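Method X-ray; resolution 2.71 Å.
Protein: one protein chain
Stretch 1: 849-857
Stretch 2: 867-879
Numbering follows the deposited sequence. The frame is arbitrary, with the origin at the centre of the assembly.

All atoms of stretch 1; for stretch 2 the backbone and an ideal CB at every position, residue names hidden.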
ATOM      1  N   HIS A 849      -7.186 -42.846 -17.008  1.00 24.36           N
ATOM      2  CA  HIS A 849      -8.485 -42.340 -17.451  1.00 27.95           C
ATOM      3  C   HIS A 849      -8.342 -41.722 -18.835  1.00 26.29           C
ATOM      4  O   HIS A 849      -9.218 -40.996 -19.317  1.00 20.78           O
ATOM      5  CB  HIS A 849      -9.042 -41.320 -16.474  1.00 29.26           C
ATOM      6  CG  HIS A 849      -9.586 -41.926 -15.227  1.00 25.76           C
ATOM      7  ND1 HIS A 849     -10.919 -42.210 -15.062  1.00 24.69           N
ATOM      8  CD2 HIS A 849      -8.975 -42.287 -14.073  1.00 30.69           C
ATOM      9  CE1 HIS A 849     -11.108 -42.733 -13.863  1.00 26.99           C
ATOM     10  NE2 HIS A 849      -9.944 -42.793 -13.244  1.00 30.19           N
ATOM     11  N   GLY A 850      -7.191 -41.980 -19.442  1.00 28.41           N
ATOM     12  CA  GLY A 850      -6.973 -41.647 -20.830  1.00 30.64           C
ATOM     13  C   GLY A 850      -6.555 -40.227 -21.127  1.00 28.28           C
ATOM     14  O   GLY A 850      -6.657 -39.805 -22.277  1.00 32.06           O
ATOM     15  N   ALA A 851      -6.054 -39.496 -20.131  1.00 26.54           N
ATOM     16  CA  ALA A 851      -5.585 -38.139 -20.395  1.00 22.93           C
ATOM     17  C   ALA A 851      -4.373 -38.274 -21.292  1.00 20.62           C
ATOM     18  O   ALA A 851      -3.549 -39.156 -21.076  1.00 24.54           O
ATOM     19  CB  ALA A 851      -5.235 -37.419 -19.112  1.00 21.12           C
ATOM     20  N   ASP A 852      -4.289 -37.446 -22.327  1.00 18.31           N
ATOM     21  CA  ASP A 852      -3.257 -37.634 -23.355  1.00 19.23           C
ATOM     22  C   ASP A 852      -2.086 -36.685 -23.147  1.00 22.80           C
ATOM     23  O   ASP A 852      -0.982 -36.898 -23.659  1.00 26.63           O
ATOM     24  CB  ASP A 852      -3.848 -37.513 -24.777  1.00 16.05           C
ATOM     25  CG  ASP A 852      -3.990 -36.063 -25.257  1.00 23.28           C
ATOM     26  OD1 ASP A 852      -3.818 -35.827 -26.459  1.00 24.12           O
ATOM     27  OD2 ASP A 852      -4.304 -35.152 -24.460  1.00 26.79           O
ATOM     28  N   ARG A 853      -2.347 -35.620 -22.404  1.00 18.29           N
ATOM     29  CA  ARG A 853      -1.327 -34.653 -22.076  1.00 20.27           C
ATOM     30  C   ARG A 853      -1.525 -34.173 -20.646  1.00 19.79           C
ATOM     31  O   ARG A 853      -2.653 -34.019 -20.185  1.00 16.21           O
ATOM     32  CB  ARG A 853      -1.397 -33.475 -23.037  1.00 18.98           C
ATOM     33  CG  ARG A 853      -0.881 -33.775 -24.412  1.00 20.38           C
ATOM     34  CD  ARG A 853       0.617 -34.002 -24.378  1.00 24.91           C
ATOM     35  NE  ARG A 853       1.108 -34.516 -25.657  1.00 29.50           N
ATOM     36  CZ  ARG A 853       2.038 -35.458 -25.789  1.00 24.70           C
ATOM     37  NH1 ARG A 853       2.606 -35.990 -24.723  1.00 24.03           N
ATOM     38  NH2 ARG A 853       2.407 -35.859 -26.998  1.00 29.80           N
ATOM     39  N   TRP A 854      -0.426 -33.923 -19.947  1.00 17.71           N
ATOM     40  CA  TRP A 854      -0.505 -33.329 -18.622  1.00 16.07           C
ATOM     41  C   TRP A 854       0.714 -32.447 -18.444  1.00 15.10           C
ATOM     42  O   TRP A 854       1.722 -32.670 -19.103  1.00 14.37           O
ATOM     43  CB  TRP A 854      -0.553 -34.399 -17.530  1.00 10.89           C
ATOM     44  CG  TRP A 854       0.810 -34.916 -17.209  1.00 14.59           C
ATOM     45  CD1 TRP A 854       1.459 -35.931 -17.837  1.00 13.34           C
ATOM     46  CD2 TRP A 854       1.698 -34.442 -16.193  1.00 11.56           C
ATOM     47  NE1 TRP A 854       2.684 -36.118 -17.281  1.00 13.43           N
ATOM     48  CE2 TRP A 854       2.862 -35.220 -16.264  1.00 11.51           C
ATOM     49  CE3 TRP A 854       1.622 -33.428 -15.229  1.00 12.09           C
ATOM     50  CZ2 TRP A 854       3.939 -35.037 -15.411  1.00 13.28           C
ATOM     51  CZ3 TRP A 854       2.685 -33.238 -14.384  1.00 11.03           C
ATOM     52  CH2 TRP A 854       3.834 -34.039 -14.478  1.00 15.39           C
ATOM     53  N   PHE A 855       0.614 -31.431 -17.595  1.00 10.55           N
ATOM     54  CA  PHE A 855       1.796 -30.667 -17.218  1.00 13.66           C
ATOM     55  C   PHE A 855       1.556 -29.896 -15.922  1.00 14.11           C
ATOM     56  O   PHE A 855       0.431 -29.842 -15.437  1.00 15.15           O
ATOM     57  CB  PHE A 855       2.296 -29.785 -18.373  1.00 10.63           C
ATOM     58  CG  PHE A 855       1.441 -28.569 -18.677  1.00 16.46           C
ATOM     59  CD1 PHE A 855       0.502 -28.593 -19.705  1.00 20.41           C
ATOM     60  CD2 PHE A 855       1.594 -27.381 -17.956  1.00 19.13           C
ATOM     61  CE1 PHE A 855      -0.265 -27.452 -20.013  1.00 22.99           C
ATOM     62  CE2 PHE A 855       0.817 -26.233 -18.266  1.00 20.46           C
ATOM     63  CZ  PHE A 855      -0.112 -26.275 -19.289  1.00 17.01           C
ATOM     64  N   PHE A 856       2.599 -29.314 -15.346  1.00  9.09           N
ATOM     65  CA  PHE A 856       2.370 -28.475 -14.196  1.00  8.87           C
ATOM     66  C   PHE A 856       3.221 -27.231 -14.297  1.00 10.22           C
ATOM     67  O   PHE A 856       4.322 -27.269 -14.853  1.00  9.78           O
ATOM     68  CB  PHE A 856       2.683 -29.208 -12.890  1.00  9.26           C
ATOM     69  CG  PHE A 856       4.128 -29.122 -12.487  1.00 12.09           C
ATOM     70  CD1 PHE A 856       4.610 -28.020 -11.780  1.00  9.96           C
ATOM     71  CD2 PHE A 856       5.009 -30.136 -12.817  1.00 11.20           C
ATOM     72  CE1 PHE A 856       5.926 -27.935 -11.446  1.00 11.18           C
ATOM     73  CE2 PHE A 856       6.324 -30.052 -12.466  1.00 12.59           C
ATOM     74  CZ  PHE A 856       6.786 -28.953 -11.778  1.00  9.66           C
ATOM     75  N   ILE A 857       2.715 -26.143 -13.717  1.00  7.78           N
ATOM     76  CA  ILE A 857       3.483 -24.928 -13.559  1.00  9.79           C
ATOM     77  C   ILE A 857       3.324 -24.404 -12.117  1.00 14.70           C
ATOM     78  O   ILE A 857       2.324 -24.668 -11.439  1.00 12.94           O
ATOM     79  CB  ILE A 857       3.065 -23.818 -14.551  1.00 11.02           C
ATOM     80  CG1 ILE A 857       1.675 -23.269 -14.225  1.00 14.60           C
ATOM     81  CG2 ILE A 857       3.104 -24.303 -15.992  1.00  9.40           C
ATOM     82  CD1 ILE A 857       1.305 -22.065 -15.047  1.00 11.43           C
ATOM     83  N   UNK A 867       0.361 -24.390  -7.223  1.00 11.20           N
ATOM     84  CA  UNK A 867       0.716 -25.195  -8.387  1.00 12.27           C
ATOM     85  C   UNK A 867      -0.497 -25.250  -9.274  1.00  9.04           C
ATOM     86  O   UNK A 867      -1.617 -25.243  -8.794  1.00  9.66           O
ATOM     87  CB  UNK A 867       1.184 -26.598  -7.997  1.00 12.27           C
ATOM     88  N   UNK A 868      -0.275 -25.280 -10.572  1.00  9.34           N
ATOM     89  CA  UNK A 868      -1.373 -25.530 -11.490  1.00 14.41           C
ATOM     90  C   UNK A 868      -1.048 -26.781 -12.268  1.00 11.67           C
ATOM     91  O   UNK A 868       0.021 -26.903 -12.838  1.00 13.30           O
ATOM     92  CB  UNK A 868      -1.613 -24.342 -12.424  1.00 14.41           C
ATOM     93  N   UNK A 869      -1.951 -27.734 -12.267  1.00 10.38           N
ATOM     94  CA  UNK A 869      -1.695 -28.942 -13.015  1.00 13.58           C
ATOM     95  C   UNK A 869      -2.718 -29.039 -14.113  1.00 13.63           C
ATOM     96  O   UNK A 869      -3.906 -28.859 -13.862  1.00 12.56           O
ATOM     97  CB  UNK A 869      -1.727 -30.180 -12.116  1.00 13.58           C
ATOM     98  N   UNK A 870      -2.271 -29.310 -15.338  1.00 16.00           N
ATOM     99  CA  UNK A 870      -3.239 -29.445 -16.439  1.00 19.84           C
ATOM    100  C   UNK A 870      -3.322 -30.828 -17.084  1.00 16.04           C
ATOM    101  O   UNK A 870      -2.309 -31.402 -17.412  1.00 16.83           O
ATOM    102  CB  UNK A 870      -2.895 -28.427 -17.528  1.00 19.84           C
ATOM    103  N   UNK A 871      -4.532 -31.340 -17.296  1.00 17.03           N
ATOM    104  CA  UNK A 871      -4.700 -32.602 -18.027  1.00 16.46           C
ATOM    105  C   UNK A 871      -5.510 -32.347 -19.276  1.00 21.48           C
ATOM    106  O   UNK A 871      -6.414 -31.512 -19.270  1.00 23.83           O
ATOM    107  CB  UNK A 871      -5.375 -33.665 -17.158  1.00 16.46           C
ATOM    108  N   UNK A 872      -5.188 -33.065 -20.347  1.00 19.58           N
ATOM    109  CA  UNK A 872      -5.989 -33.013 -21.558  1.00 19.07           C
ATOM    110  C   UNK A 872      -6.577 -34.387 -21.835  1.00 19.21           C
ATOM    111  O   UNK A 872      -5.913 -35.415 -21.676  1.00 16.16           O
ATOM    112  CB  UNK A 872      -5.155 -32.530 -22.746  1.00 19.07           C
ATOM    113  N   UNK A 873      -7.843 -34.404 -22.227  1.00 24.11           N
ATOM    114  CA  UNK A 873      -8.502 -35.655 -22.534  1.00 27.23           C
ATOM    115  C   UNK A 873      -9.916 -35.478 -23.028  1.00 30.15           C
ATOM    116  O   UNK A 873     -10.414 -34.365 -23.216  1.00 37.67           O
ATOM    117  CB  UNK A 873      -8.504 -36.557 -21.298  1.00 27.23           C
ATOM    118  N   UNK A 874     -10.558 -36.608 -23.254  1.00 31.85           N
ATOM    119  CA  UNK A 874     -11.950 -36.649 -23.641  1.00 32.49           C
ATOM    120  C   UNK A 874     -12.851 -36.226 -22.482  1.00 36.80           C
ATOM    121  O   UNK A 874     -12.672 -36.679 -21.351  1.00 36.51           O
ATOM    122  CB  UNK A 874     -12.323 -38.052 -24.125  1.00 32.49           C
ATOM    123  N   UNK A 875     -13.783 -35.320 -22.774  1.00 40.40           N
ATOM    124  CA  UNK A 875     -14.724 -34.775 -21.791  1.00 31.60           C
ATOM    125  C   UNK A 875     -15.284 -35.763 -20.760  1.00 39.19           C
ATOM    126  O   UNK A 875     -15.153 -35.525 -19.558  1.00 37.73           O
ATOM    127  CB  UNK A 875     -15.900 -34.149 -22.542  1.00 31.60           C
ATOM    128  N   UNK A 876     -15.888 -36.867 -21.212  1.00 34.14           N
ATOM    129  CA  UNK A 876     -16.558 -37.789 -20.281  1.00 37.12           C
ATOM    130  C   UNK A 876     -15.584 -38.430 -19.301  1.00 40.68           C
ATOM    131  O   UNK A 876     -15.806 -38.420 -18.087  1.00 40.06           O
ATOM    132  CB  UNK A 876     -17.291 -38.883 -21.060  1.00 37.12           C
ATOM    133  N   UNK A 877     -14.502 -38.984 -19.839  1.00 41.70           N
ATOM    134  CA  UNK A 877     -13.488 -39.645 -19.032  1.00 37.16           C
ATOM    135  C   UNK A 877     -12.889 -38.656 -18.024  1.00 40.59           C
ATOM    136  O   UNK A 877     -12.677 -38.993 -16.850  1.00 34.37           O
ATOM    137  CB  UNK A 877     -12.394 -40.235 -19.924  1.00 37.16           C
ATOM    138  N   UNK A 878     -12.645 -37.430 -18.487  1.00 34.06           N
ATOM    139  CA  UNK A 878     -12.044 -36.396 -17.656  1.00 32.17           C
ATOM    140  C   UNK A 878     -12.968 -36.049 -16.480  1.00 35.27           C
ATOM    141  O   UNK A 878     -12.594 -36.196 -15.317  1.00 34.39           O
ATOM    142  CB  UNK A 878     -11.746 -35.149 -18.490  1.00 32.17           C
ATOM    143  N   UNK A 879     -14.189 -35.628 -16.781  1.00 35.17           N
ATOM    144  CA  UNK A 879     -15.064 -35.091 -15.749  1.00 31.31           C
ATOM    145  C   UNK A 879     -15.888 -36.085 -14.952  1.00 31.38           C
ATOM    146  O   UNK A 879     -16.307 -35.776 -13.844  1.00 36.31           O
ATOM    147  CB  UNK A 879     -16.025 -34.095 -16.401  1.00 31.31           C
TER

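Stretch 2 begins as a strand antiparallel to 853-857, so its side chains alternate between the face carrying Trp854 and Phe856 and the face carrying Arg853, Phe855 and Ile857.

At position 867 the CB points sideways, 4.1 Å from Ile857 O. An aliphatic chain long enough to reach the Phe856 ring would suit. It is Leu867, whose CD2 comes within 4.4 Å of Phe856 CD1.

Position 868 pairs with Ile857 through two backbone hydrogen bonds, and its CB lies 3.9 Å from Ile857 CG1. Any residue with an apolar base fits. Arg868 packs its CB there and leads its end away.

Position 869 lies opposite Phe856, on the same face as Trp854. A beta-branched aliphatic suits both the extended backbone and the apolar surroundings. Val869 places CG2 4.1 Å from Phe856 CB and CG1 4.4 Å from Trp854 CE3.

Position 870 has its CB 3.7 Å from Phe855 CE1, beside an aromatic face. An aliphatic chain, or the methylenes of a long polar one, would cover it. Arg870 does so: its CB sits 4.0 Å from the centroid of the Phe855 ring, a CH-pi contact, and its guanidinium edge runs on to Arg853 CB.

Position 871 returns to the Trp854 face, with Ala851 CB 4.2 Å from its CB. Ala851 CB and Trp854 CB offer an apolar surface, so an aliphatic or aromatic residue would suit. Phe871 packs CD1 against Trp854 CB at 3.9 Å.

Position 872 faces the Asp852 carboxylate, whose OD2 is only 3.2 Å from the CB. A basic residue is the natural answer, and arginine can engage both oxygens. Arg872 donates from NH2 to Asp852 OD1 and from NE to Asp852 OD2, both at 2.6 Å, in a bidentate salt bridge; Arg853 CG lies over one face of its guanidinium.

At 873 the backbone is almost fully extended, phi and psi both near 180°, and a CB would lie 3.4 Å from Ala851 CA. Such crowding favours the smallest residue, Gly873.

Positions 874, 875, 876 and 879 have no atom of stretch 1 near their CBs, so stretch 1 leaves the choice open: Glu874, at the helix N-cap position, Arg875, Glu876 and Trp879.

Position 877 points toward stretch 1, its CB 3.3 Å from His849 O. A long flexible chain suits. Lys877 extends past Gly850, and its NZ makes a long salt bridge with Glu874 OE1 at 3.7 Å.

Position 878 points away, yet a branched aliphatic could reach back: Leu878 CD1 lies 4.4 Å from Ala851 CB.

Stretch 2, residues 867-879: LRVRFRGEREKLW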
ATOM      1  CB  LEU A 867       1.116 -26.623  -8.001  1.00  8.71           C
ATOM      2  CG  LEU A 867       2.336 -26.706  -7.111  1.00  8.16           C
ATOM      3  CD1 LEU A 867       2.534 -28.110  -6.633  1.00  7.12           C
ATOM      4  CD2 LEU A 867       3.532 -26.197  -7.874  1.00  7.94           C
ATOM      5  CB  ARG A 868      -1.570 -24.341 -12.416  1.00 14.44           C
ATOM      6  CG  ARG A 868      -1.909 -23.113 -11.659  1.00 13.35           C
ATOM      7  CD  ARG A 868      -2.393 -22.041 -12.551  1.00 18.93           C
ATOM      8  NE  ARG A 868      -3.116 -21.041 -11.777  1.00 25.40           N
ATOM      9  CZ  ARG A 868      -3.578 -19.902 -12.273  1.00 23.21           C
ATOM     10  NH1 ARG A 868      -3.369 -19.617 -13.555  1.00 21.56           N
ATOM     11  NH2 ARG A 868      -4.230 -19.057 -11.480  1.00 23.25           N
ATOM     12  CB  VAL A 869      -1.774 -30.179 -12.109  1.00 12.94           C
ATOM     13  CG1 VAL A 869      -1.478 -31.440 -12.905  1.00 10.05           C
ATOM     14  CG2 VAL A 869      -0.799 -30.019 -10.934  1.00  9.68           C
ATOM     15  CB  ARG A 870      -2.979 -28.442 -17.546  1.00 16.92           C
ATOM     16  CG  ARG A 870      -4.216 -28.411 -18.398  1.00 27.05           C
ATOM     17  CD  ARG A 870      -4.073 -27.716 -19.715  1.00 37.28           C
ATOM     18  NE  ARG A 870      -2.998 -28.197 -20.582  1.00 36.68           N
ATOM     19  CZ  ARG A 870      -2.930 -29.414 -21.097  1.00 33.58           C
ATOM     20  NH1 ARG A 870      -3.863 -30.313 -20.816  1.00 32.25           N
ATOM     21  NH2 ARG A 870      -1.922 -29.732 -21.891  1.00 37.93           N
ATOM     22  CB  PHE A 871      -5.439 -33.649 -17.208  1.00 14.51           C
ATOM     23  CG  PHE A 871      -4.804 -33.955 -15.887  1.00 18.78           C
ATOM     24  CD1 PHE A 871      -3.940 -35.022 -15.752  1.00 13.52           C
ATOM     25  CD2 PHE A 871      -5.108 -33.192 -14.764  1.00 16.21           C
ATOM     26  CE1 PHE A 871      -3.368 -35.319 -14.536  1.00 14.54           C
ATOM     27  CE2 PHE A 871      -4.541 -33.479 -13.556  1.00 16.57           C
ATOM     28  CZ  PHE A 871      -3.658 -34.550 -13.438  1.00 18.25           C
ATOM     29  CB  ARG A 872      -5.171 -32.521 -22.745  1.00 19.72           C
ATOM     30  CG  ARG A 872      -5.985 -32.395 -24.022  1.00 29.24           C
ATOM     31  CD  ARG A 872      -5.166 -31.875 -25.204  1.00 26.01           C
ATOM     32  NE  ARG A 872      -4.364 -32.914 -25.840  1.00 25.34           N
ATOM     33  CZ  ARG A 872      -3.542 -32.676 -26.851  1.00 25.62           C
ATOM     34  NH1 ARG A 872      -3.444 -31.442 -27.324  1.00 30.11           N
ATOM     35  NH2 ARG A 872      -2.839 -33.661 -27.394  1.00 20.24           N
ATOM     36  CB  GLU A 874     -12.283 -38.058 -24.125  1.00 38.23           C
ATOM     37  CG  GLU A 874     -11.230 -38.562 -25.106  1.00 48.33           C
ATOM     38  CD  GLU A 874     -11.668 -39.780 -25.906  1.00 61.17           C
ATOM     39  OE1 GLU A 874     -12.020 -40.816 -25.282  1.00 54.29           O
ATOM     40  OE2 GLU A 874     -11.642 -39.689 -27.162  1.00 50.81           O
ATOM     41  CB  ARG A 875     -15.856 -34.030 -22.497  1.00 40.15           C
ATOM     42  CG  ARG A 875     -15.350 -33.017 -23.519  1.00 52.42           C
ATOM     43  CD  ARG A 875     -16.461 -32.253 -24.222  1.00 59.37           C
ATOM     44  NE  ARG A 875     -15.947 -31.078 -24.932  1.00 64.99           N
ATOM     45  CZ  ARG A 875     -16.671 -30.324 -25.756  1.00 75.19           C
ATOM     46  NH1 ARG A 875     -17.943 -30.625 -25.988  1.00 87.84           N
ATOM     47  NH2 ARG A 875     -16.124 -29.274 -26.356  1.00 58.30           N
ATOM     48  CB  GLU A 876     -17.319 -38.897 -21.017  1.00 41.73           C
ATOM     49  CG  GLU A 876     -18.543 -38.437 -21.821  1.00 60.33           C
ATOM     50  CD  GLU A 876     -18.216 -38.000 -23.256  1.00 68.07           C
ATOM     51  OE1 GLU A 876     -17.014 -37.815 -23.595  1.00 58.79           O
ATOM     52  OE2 GLU A 876     -19.178 -37.857 -24.049  1.00 69.53           O
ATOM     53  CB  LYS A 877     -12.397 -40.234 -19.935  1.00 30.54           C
ATOM     54  CG  LYS A 877     -12.818 -41.461 -20.741  1.00 34.82           C
ATOM     55  CD  LYS A 877     -11.703 -41.899 -21.670  1.00 31.81           C
ATOM     56  CE  LYS A 877     -11.968 -43.249 -22.293  1.00 33.99           C
ATOM     57  NZ  LYS A 877     -10.828 -43.615 -23.177  1.00 38.12           N
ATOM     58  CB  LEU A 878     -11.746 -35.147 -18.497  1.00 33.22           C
ATOM     59  CG  LEU A 878     -10.309 -34.604 -18.569  1.00 32.95           C
ATOM     60  CD1 LEU A 878      -9.241 -35.654 -18.894  1.00 22.74           C
ATOM     61  CD2 LEU A 878     -10.241 -33.491 -19.580  1.00 36.95           C
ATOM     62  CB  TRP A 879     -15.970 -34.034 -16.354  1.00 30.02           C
ATOM     63  CG  TRP A 879     -15.181 -32.915 -16.859  1.00 29.37           C
ATOM     64  CD1 TRP A 879     -14.623 -32.803 -18.089  1.00 32.69           C
ATOM     65  CD2 TRP A 879     -14.829 -31.728 -16.141  1.00 37.42           C
ATOM     66  NE1 TRP A 879     -13.942 -31.613 -18.195  1.00 37.05           N
ATOM     67  CE2 TRP A 879     -14.053 -30.933 -17.010  1.00 36.91           C
ATOM     68  CE3 TRP A 879     -15.097 -31.260 -14.847  1.00 27.33           C
ATOM     69  CZ2 TRP A 879     -13.547 -29.691 -16.634  1.00 32.17           C
ATOM     70  CZ3 TRP A 879     -14.597 -30.034 -14.478  1.00 26.47           C
ATOM     71  CH2 TRP A 879     -13.827 -29.262 -15.367  1.00 30.29           C
TER
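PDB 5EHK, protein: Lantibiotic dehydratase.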